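Local coordinates for DUF683-containing protein (Cyanothece, PDB 3CSX) that is of unknown function but is a metalloprotein of the DUF683 family associated with nitrogen fixation in a cyanobacterium, at residues Ile62-Glu65 with Leu66-Lys70. Residues are numbered along the deposited sequence; the frame is centred on the assembly and turned at random.
Sequences IFRE and LDQLK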
# COMPACT_ATOMS: atom_id res chain seq x y z
N ILE B 62 0.16 11.71 0.06
CA ILE B 62 0.80 11.46 -1.19
C ILE B 62 1.71 10.20 -1.14
O ILE B 62 1.71 9.37 -2.04
CB ILE B 62 1.52 12.77 -1.77
CG1 ILE B 62 1.99 12.55 -3.21
CG2 ILE B 62 2.65 13.29 -0.89
CD1 ILE B 62 3.10 11.61 -3.34
N PHE B 63 2.48 10.05 -0.07
CA PHE B 63 3.30 8.84 0.05
C PHE B 63 2.48 7.59 0.23
O PHE B 63 2.85 6.51 -0.28
CB PHE B 63 4.37 9.01 1.14
CG PHE B 63 5.59 9.75 0.65
CD1 PHE B 63 6.61 9.07 -0.02
CD2 PHE B 63 5.71 11.13 0.83
CE1 PHE B 63 7.74 9.75 -0.48
CE2 PHE B 63 6.83 11.83 0.34
CZ PHE B 63 7.84 11.14 -0.29
N ARG B 64 1.33 7.71 0.90
CA ARG B 64 0.44 6.55 1.01
C ARG B 64 -0.08 6.17 -0.35
O ARG B 64 -0.11 4.99 -0.70
CB ARG B 64 -0.76 6.83 1.92
CG ARG B 64 -1.66 5.57 2.03
CD ARG B 64 -2.79 5.85 2.97
NE ARG B 64 -3.73 4.73 3.11
CZ ARG B 64 -3.51 3.60 3.80
NH1 ARG B 64 -2.36 3.39 4.43
NH2 ARG B 64 -4.45 2.66 3.85
N GLU B 65 -0.52 7.16 -1.13
CA GLU B 65 -1.01 6.83 -2.47
C GLU B 65 0.11 6.20 -3.32
O GLU B 65 -0.08 5.23 -4.07
CB GLU B 65 -1.62 8.06 -3.17
CG GLU B 65 -2.36 7.63 -4.46
CD GLU B 65 -2.58 8.78 -5.45
OE1 GLU B 65 -2.11 9.90 -5.17
OE2 GLU B 65 -3.22 8.56 -6.50
N LEU B 66 1.27 6.80 -3.25
CA LEU B 66 2.40 6.29 -3.99
C LEU B 66 2.72 4.83 -3.63
O LEU B 66 3.01 4.01 -4.51
CB LEU B 66 3.63 7.19 -3.76
CG LEU B 66 4.87 6.85 -4.59
CD1 LEU B 66 4.66 6.92 -6.10
CD2 LEU B 66 5.99 7.83 -4.13
N ASP B 67 2.67 4.53 -2.35
CA ASP B 67 3.00 3.17 -1.85
C ASP B 67 1.94 2.19 -2.36
O ASP B 67 2.26 1.13 -2.85
CB ASP B 67 3.01 3.20 -0.32
CG ASP B 67 3.55 1.92 0.33
OD1 ASP B 67 4.41 1.23 -0.25
OD2 ASP B 67 3.09 1.64 1.45
N GLN B 68 0.66 2.57 -2.29
CA GLN B 68 -0.39 1.72 -2.86
C GLN B 68 -0.16 1.42 -4.32
O GLN B 68 -0.36 0.29 -4.76
CB GLN B 68 -1.80 2.34 -2.70
CG GLN B 68 -2.22 2.53 -1.26
CD GLN B 68 -2.83 1.29 -0.61
OE1 GLN B 68 -2.66 0.19 -1.09
NE2 GLN B 68 -3.55 1.48 0.50
N LEU B 69 0.24 2.42 -5.10
CA LEU B 69 0.37 2.20 -6.52
C LEU B 69 1.59 1.32 -6.81
O LEU B 69 1.56 0.43 -7.66
CB LEU B 69 0.44 3.53 -7.26
CG LEU B 69 -0.85 4.34 -7.28
CD1 LEU B 69 -0.52 5.71 -7.91
CD2 LEU B 69 -1.97 3.60 -8.04
N LYS B 70 2.66 1.56 -6.06
CA LYS B 70 3.86 0.75 -6.22
C LYS B 70 3.62 -0.72 -5.92
O LYS B 70 4.03 -1.60 -6.69
CB LYS B 70 5.03 1.35 -5.42
CG LYS B 70 5.65 2.51 -6.18
CD LYS B 70 6.80 3.14 -5.41
CE LYS B 70 7.25 4.44 -6.05
NZ LYS B 70 8.60 4.81 -5.51
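Ile62 accepts the amide of Leu66 at its carbonyl oxygen (Leu66 N to Ile62 O, 2.9 Å), and its CD1 lies 4.5 Å from Leu66 CB, on the side of helix 52-77 that packs against Ala31 and Asn28 of helix 14-44. One residue on, Phe63 O receives Asp67 N in the next i to i+4 bond, while its ring atom CD1 meets Leu66 CD2 obliquely at 4.3 Å, a loose i to i+3 apolar contact. The polar counterpart follows at Arg64, whose O accepts Gln68 N (3.0 Å). Its chain is extended (chi1 -179°, CG anti to N) and runs alongside Gln68, whose bend at chi2 (-84°) brings NE2 over one guanidinium face, toward its rim, 3.7 Å from Arg64 NH2: two donors in contact without a hydrogen bond. The two planes stand 84° apart. Gln68 NE2 instead donates to OE1 of Gln33 of the second subunit, and Arg64 reaches Asp40 there in a long, weak ion pair. Glu65 O accepts the amide of Leu69, and the two side chains run together, with Glu65 OE2 4.2 Å from Leu69 CD1. In this two-helix hairpin of the Rop-like family, continuous backbone bonding thus carries the helix, while Ile62 and Leu66 pack on helix 14-44, where Glu65 also touches Leu27, and Arg64 and Gln68 serve the dimer interface.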